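Long-range contact in sgbp-b (PDB 7K44), which probably binds xyloglucan at the cell surface of the gut bacterium Bacteroides uniformis, encoded by a xyloglucan utilization locus: residues 267-280 and 344-358. Sequence-based numbering, arbitrary orientation. Where two conformers were deposited one is given.
Sequences WGIDTAFLPTDTPT and ETTWGEFQKRDGDEL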
loop_
_atom_site.group_PDB
_atom_site.type_symbol
_atom_site.label_atom_id
_atom_site.label_comp_id
_atom_site.label_asym_id
_atom_site.label_seq_id
_atom_site.Cartn_x
_atom_site.Cartn_y
_atom_site.Cartn_z
ATOM N N TRP A 267 2.538 26.494 -5.998
ATOM C CA TRP A 267 1.278 25.897 -6.419
ATOM C C TRP A 267 1.121 25.799 -7.932
ATOM O O TRP A 267 0.119 25.245 -8.399
ATOM C CB TRP A 267 0.098 26.654 -5.803
ATOM C CG TRP A 267 0.167 26.735 -4.301
ATOM C CD1 TRP A 267 0.647 27.778 -3.558
ATOM C CD2 TRP A 267 -0.239 25.723 -3.366
ATOM N NE1 TRP A 267 0.566 27.477 -2.219
ATOM C CE2 TRP A 267 0.014 26.229 -2.073
ATOM C CE3 TRP A 267 -0.783 24.440 -3.499
ATOM C CZ2 TRP A 267 -0.269 25.505 -0.921
ATOM C CZ3 TRP A 267 -1.073 23.713 -2.350
ATOM C CH2 TRP A 267 -0.807 24.251 -1.072
ATOM N N GLY A 268 2.085 26.283 -8.707
ATOM C CA GLY A 268 1.943 26.315 -10.150
ATOM C C GLY A 268 2.251 25.007 -10.850
ATOM O O GLY A 268 3.175 24.935 -11.665
ATOM N N ILE A 269 1.477 23.964 -10.548
ATOM C CA ILE A 269 1.702 22.659 -11.158
ATOM C C ILE A 269 1.440 22.731 -12.660
ATOM O O ILE A 269 0.472 23.354 -13.114
ATOM C CB ILE A 269 0.804 21.614 -10.473
ATOM C CG1 ILE A 269 1.246 21.395 -9.019
ATOM C CG2 ILE A 269 0.815 20.288 -11.241
ATOM C CD1 ILE A 269 0.211 20.687 -8.162
ATOM N N ASP A 270 2.324 22.108 -13.437
ATOM C CA ASP A 270 2.159 21.991 -14.885
ATOM C C ASP A 270 0.762 21.480 -15.213
ATOM O O ASP A 270 0.319 20.466 -14.670
ATOM C CB ASP A 270 3.221 21.004 -15.392
ATOM C CG ASP A 270 3.195 20.800 -16.901
ATOM O OD1 ASP A 270 2.261 21.266 -17.586
ATOM O OD2 ASP A 270 4.142 20.150 -17.404
ATOM N N THR A 271 0.067 22.193 -16.109
ATOM C CA THR A 271 -1.311 21.831 -16.439
ATOM C C THR A 271 -1.417 20.472 -17.114
ATOM O O THR A 271 -2.499 19.873 -17.101
ATOM C CB THR A 271 -1.969 22.889 -17.330
ATOM O OG1 THR A 271 -1.177 23.076 -18.511
ATOM C CG2 THR A 271 -2.085 24.214 -16.591
ATOM N N ALA A 272 -0.333 19.969 -17.705
ATOM C CA ALA A 272 -0.376 18.631 -18.283
ATOM C C ALA A 272 -0.530 17.558 -17.219
ATOM O O ALA A 272 -0.912 16.427 -17.539
ATOM C CB ALA A 272 0.871 18.367 -19.126
ATOM N N PHE A 273 -0.244 17.891 -15.962
ATOM C CA PHE A 273 -0.353 16.949 -14.864
ATOM C C PHE A 273 -1.458 17.294 -13.882
ATOM O O PHE A 273 -1.763 16.476 -13.008
ATOM C CB PHE A 273 0.998 16.834 -14.145
ATOM C CG PHE A 273 2.081 16.296 -15.030
ATOM C CD1 PHE A 273 2.308 14.933 -15.105
ATOM C CD2 PHE A 273 2.840 17.147 -15.824
ATOM C CE1 PHE A 273 3.290 14.426 -15.933
ATOM C CE2 PHE A 273 3.818 16.642 -16.661
ATOM C CZ PHE A 273 4.045 15.277 -16.710
ATOM N N LEU A 274 -2.073 18.467 -14.010
ATOM C CA LEU A 274 -3.236 18.821 -13.211
ATOM C C LEU A 274 -4.001 19.907 -13.952
ATOM O O LEU A 274 -3.619 21.080 -13.894
ATOM C CB LEU A 274 -2.798 19.302 -11.827
ATOM C CG LEU A 274 -3.888 19.656 -10.815
ATOM C CD1 LEU A 274 -5.061 18.700 -10.905
ATOM C CD2 LEU A 274 -3.313 19.663 -9.408
ATOM N N PRO A 275 -5.070 19.562 -14.667
ATOM C CA PRO A 275 -5.775 20.573 -15.463
ATOM C C PRO A 275 -6.345 21.691 -14.601
ATOM O O PRO A 275 -6.804 21.478 -13.475
ATOM C CB PRO A 275 -6.892 19.775 -16.142
ATOM C CG PRO A 275 -6.358 18.375 -16.185
ATOM C CD PRO A 275 -5.588 18.205 -14.911
ATOM N N THR A 276 -6.332 22.896 -15.169
ATOM C CA THR A 276 -6.769 24.078 -14.440
ATOM C C THR A 276 -8.205 23.946 -13.939
ATOM O O THR A 276 -8.522 24.374 -12.824
ATOM C CB THR A 276 -6.613 25.303 -15.338
ATOM O OG1 THR A 276 -5.267 25.352 -15.825
ATOM C CG2 THR A 276 -6.902 26.571 -14.565
ATOM N N ASP A 277 -9.088 23.344 -14.729
ATOM C CA ASP A 277 -10.492 23.304 -14.345
ATOM C C ASP A 277 -10.848 22.132 -13.432
ATOM O O ASP A 277 -12.037 21.893 -13.198
ATOM C CB ASP A 277 -11.407 23.347 -15.578
ATOM C CG ASP A 277 -11.228 22.148 -16.494
ATOM O OD1 ASP A 277 -10.409 21.254 -16.179
ATOM O OD2 ASP A 277 -11.913 22.100 -17.538
ATOM N N THR A 278 -9.861 21.413 -12.904
ATOM C CA THR A 278 -10.153 20.263 -12.057
ATOM C C THR A 278 -10.935 20.694 -10.818
ATOM O O THR A 278 -10.516 21.627 -10.113
ATOM C CB THR A 278 -8.855 19.570 -11.626
ATOM O OG1 THR A 278 -8.101 19.195 -12.782
ATOM C CG2 THR A 278 -9.156 18.331 -10.796
ATOM N N PRO A 279 -12.056 20.044 -10.512
ATOM C CA PRO A 279 -12.765 20.337 -9.257
ATOM C C PRO A 279 -11.888 20.051 -8.046
ATOM O O PRO A 279 -11.233 19.008 -7.963
ATOM C CB PRO A 279 -13.968 19.382 -9.299
ATOM C CG PRO A 279 -14.131 19.040 -10.742
ATOM C CD PRO A 279 -12.756 19.041 -11.327
ATOM N N THR A 280 -11.919 20.977 -7.083
ATOM C CA THR A 280 -11.187 20.752 -5.842
ATOM C C THR A 280 -11.761 19.582 -5.057
ATOM O O THR A 280 -11.034 18.947 -4.283
ATOM C CB THR A 280 -11.114 22.030 -4.992
ATOM O OG1 THR A 280 -12.430 22.502 -4.696
ATOM C CG2 THR A 280 -10.339 23.133 -5.722
ATOM N N GLU A 344 -12.410 27.468 -2.711
ATOM C CA GLU A 344 -12.583 27.526 -4.155
ATOM C C GLU A 344 -13.078 26.184 -4.697
ATOM O O GLU A 344 -12.790 25.115 -4.145
ATOM C CB GLU A 344 -11.245 27.891 -4.808
ATOM C CG GLU A 344 -10.780 29.344 -4.571
ATOM C CD GLU A 344 -10.184 29.590 -3.189
ATOM O OE1 GLU A 344 -9.822 28.612 -2.511
ATOM O OE2 GLU A 344 -10.066 30.771 -2.782
ATOM N N THR A 345 -13.858 26.246 -5.789
ATOM C CA THR A 345 -14.432 25.038 -6.371
ATOM C C THR A 345 -13.580 24.406 -7.460
ATOM O O THR A 345 -13.793 23.229 -7.777
ATOM C CB THR A 345 -15.833 25.303 -6.952
ATOM O OG1 THR A 345 -15.776 26.382 -7.895
ATOM C CG2 THR A 345 -16.817 25.636 -5.844
ATOM N N THR A 346 -12.664 25.150 -8.069
ATOM C CA THR A 346 -11.763 24.593 -9.062
ATOM C C THR A 346 -10.328 24.860 -8.647
ATOM O O THR A 346 -10.038 25.812 -7.916
ATOM C CB THR A 346 -11.986 25.141 -10.474
ATOM O OG1 THR A 346 -11.630 26.524 -10.520
ATOM C CG2 THR A 346 -13.445 24.958 -10.903
ATOM N N TRP A 347 -9.440 23.990 -9.123
ATOM C CA TRP A 347 -8.016 24.128 -8.833
ATOM C C TRP A 347 -7.501 25.488 -9.293
ATOM O O TRP A 347 -6.793 26.187 -8.551
ATOM C CB TRP A 347 -7.275 22.985 -9.528
ATOM C CG TRP A 347 -5.791 23.117 -9.538
ATOM C CD1 TRP A 347 -4.996 23.221 -10.634
ATOM C CD2 TRP A 347 -4.921 23.149 -8.402
ATOM N NE1 TRP A 347 -3.686 23.320 -10.260
ATOM C CE2 TRP A 347 -3.612 23.285 -8.892
ATOM C CE3 TRP A 347 -5.124 23.078 -7.020
ATOM C CZ2 TRP A 347 -2.502 23.353 -8.052
ATOM C CZ3 TRP A 347 -4.028 23.150 -6.187
ATOM C CH2 TRP A 347 -2.733 23.291 -6.703
ATOM N N GLY A 348 -7.881 25.901 -10.506
ATOM C CA GLY A 348 -7.404 27.171 -11.029
ATOM C C GLY A 348 -7.814 28.354 -10.175
ATOM O O GLY A 348 -7.036 29.294 -9.984
ATOM N N GLU A 349 -9.044 28.331 -9.660
ATOM C CA GLU A 349 -9.468 29.414 -8.781
ATOM C C GLU A 349 -8.659 29.423 -7.487
ATOM O O GLU A 349 -8.291 30.497 -6.995
ATOM C CB GLU A 349 -10.978 29.364 -8.534
ATOM C CG GLU A 349 -11.831 29.548 -9.803
ATOM C CD GLU A 349 -11.743 30.949 -10.414
ATOM O OE1 GLU A 349 -12.746 31.687 -10.343
ATOM O OE2 GLU A 349 -10.687 31.307 -10.984
ATOM N N PHE A 350 -8.338 28.247 -6.937
ATOM C CA PHE A 350 -7.465 28.227 -5.765
ATOM C C PHE A 350 -6.077 28.762 -6.090
ATOM O O PHE A 350 -5.465 29.461 -5.273
ATOM C CB PHE A 350 -7.356 26.815 -5.183
ATOM C CG PHE A 350 -6.302 26.702 -4.118
ATOM C CD1 PHE A 350 -6.519 27.236 -2.854
ATOM C CD2 PHE A 350 -5.093 26.079 -4.388
ATOM C CE1 PHE A 350 -5.560 27.151 -1.865
ATOM C CE2 PHE A 350 -4.106 25.992 -3.401
ATOM C CZ PHE A 350 -4.347 26.525 -2.132
ATOM N N GLN A 351 -5.546 28.419 -7.266
ATOM C CA GLN A 351 -4.234 28.926 -7.654
ATOM C C GLN A 351 -4.238 30.444 -7.723
ATOM O O GLN A 351 -3.235 31.091 -7.400
ATOM C CB GLN A 351 -3.854 28.392 -9.027
ATOM C CG GLN A 351 -3.506 26.933 -9.085
ATOM C CD GLN A 351 -3.045 26.559 -10.466
ATOM O OE1 GLN A 351 -3.767 26.765 -11.442
ATOM N NE2 GLN A 351 -1.825 26.045 -10.570
ATOM N N LYS A 352 -5.347 31.025 -8.167
ATOM C CA LYS A 352 -5.414 32.477 -8.308
ATOM C C LYS A 352 -5.581 33.189 -6.975
ATOM O O LYS A 352 -5.350 34.404 -6.906
ATOM C CB LYS A 352 -6.532 32.866 -9.275
ATOM C CG LYS A 352 -6.182 32.567 -10.722
ATOM C CD LYS A 352 -7.378 32.676 -11.638
ATOM C CE LYS A 352 -6.998 32.210 -13.032
ATOM N NZ LYS A 352 -6.283 30.896 -12.986
ATOM N N ARG A 353 -5.967 32.475 -5.923
ATOM C CA ARG A 353 -6.074 33.086 -4.605
ATOM C C ARG A 353 -4.718 33.622 -4.153
ATOM O O ARG A 353 -3.674 33.000 -4.370
ATOM C CB ARG A 353 -6.609 32.073 -3.596
ATOM C CG ARG A 353 -6.786 32.642 -2.207
ATOM C CD ARG A 353 -7.214 31.588 -1.208
ATOM N NE ARG A 353 -7.544 32.197 0.075
ATOM C CZ ARG A 353 -8.782 32.438 0.498
ATOM N NH1 ARG A 353 -9.833 32.106 -0.248
ATOM N NH2 ARG A 353 -8.968 33.002 1.680
ATOM N N ASP A 354 -4.736 34.809 -3.551
ATOM C CA ASP A 354 -3.495 35.407 -3.090
ATOM C C ASP A 354 -2.857 34.549 -2.000
ATOM O O ASP A 354 -3.526 33.807 -1.273
ATOM C CB ASP A 354 -3.749 36.823 -2.573
ATOM C CG ASP A 354 -4.053 37.807 -3.693
ATOM O OD1 ASP A 354 -3.733 37.504 -4.864
ATOM O OD2 ASP A 354 -4.597 38.890 -3.399
ATOM N N GLY A 355 -1.534 34.636 -1.921
ATOM C CA GLY A 355 -0.760 33.943 -0.910
ATOM C C GLY A 355 -0.166 32.641 -1.425
ATOM O O GLY A 355 -0.445 32.179 -2.532
ATOM N N ASP A 356 0.691 32.043 -0.592
ATOM C CA ASP A 356 1.341 30.793 -0.969
ATOM C C ASP A 356 1.540 29.813 0.179
ATOM O O ASP A 356 2.113 28.738 -0.047
ATOM C CB ASP A 356 2.698 31.062 -1.649
ATOM C CG ASP A 356 3.672 31.814 -0.748
ATOM O OD1 ASP A 356 3.603 31.667 0.490
ATOM O OD2 ASP A 356 4.508 32.583 -1.274
ATOM N N GLU A 357 1.081 30.128 1.385
ATOM C CA GLU A 357 1.488 29.362 2.555
ATOM C C GLU A 357 0.841 27.974 2.596
ATOM O O GLU A 357 -0.304 27.767 2.176
ATOM C CB GLU A 357 1.139 30.118 3.833
ATOM C CG GLU A 357 1.695 29.477 5.106
ATOM C CD GLU A 357 1.432 30.327 6.328
ATOM O OE1 GLU A 357 0.254 30.538 6.677
ATOM O OE2 GLU A 357 2.411 30.815 6.936
ATOM N N LEU A 358 1.599 27.024 3.123
ATOM C CA LEU A 358 1.116 25.702 3.517
ATOM C C LEU A 358 1.501 25.581 4.985
ATOM O O LEU A 358 2.691 25.625 5.317
ATOM C CB LEU A 358 1.793 24.637 2.658
ATOM C CG LEU A 358 1.277 23.196 2.710
ATOM C CD1 LEU A 358 1.769 22.409 1.498
ATOM C CD2 LEU A 358 1.703 22.510 3.979
HETATM O O HOH W 1 -2.144 23.086 -12.776
HETATM O O HOH W 2 -0.104 26.020 -12.940
HETATM O O HOH W 3 -3.528 25.407 -13.613
HETATM O O HOH W 4 -10.389 27.293 -12.894
#
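Phe-350 turns the edge of its ring onto one face of the Trp-267 indole, a T-shaped pair with centroids 5.2 Å apart and planes at 89°. Trp-347 CH2 and the carbonyls of Asp-356 and Glu-357 lie around the indole's edge. Leu-274 CD2 sits over one face of Trp-347, a CH-pi contact 3.8 Å from the five-membered-ring centroid, and Gln-351 CG covers the opposite face. In plane at its edge, a water accepts from NE1 and donates to Ile-269 O and Leu-274 O. With CG anti to the carbonyl carbon (chi1 -56°), Trp-267 directs NE1 to Asp-356 O at 2.9 Å, from above the carbonyl plane. Its own O accepts from Gln-351 NE2 (3.0 Å, 165° at the hydrogen) and, from the other face, Ile-269 N. A phenylalanine here would probably leave Asp-356 O without its indole donor and weaken the edge-to-face packing with Phe-350. Trp-347 N to Thr-278 O (2.8 Å) and Gly-348 N to Thr-276 O (2.8 Å) pin the helix start to the loop. Both indoles also touch Val-382 of strand 371-384, in the putative xyloglucan-binding domain. Ring packing and N-H donors to backbone carbonyls thus together join loop 267-280 to helix 347-352 and its flanks.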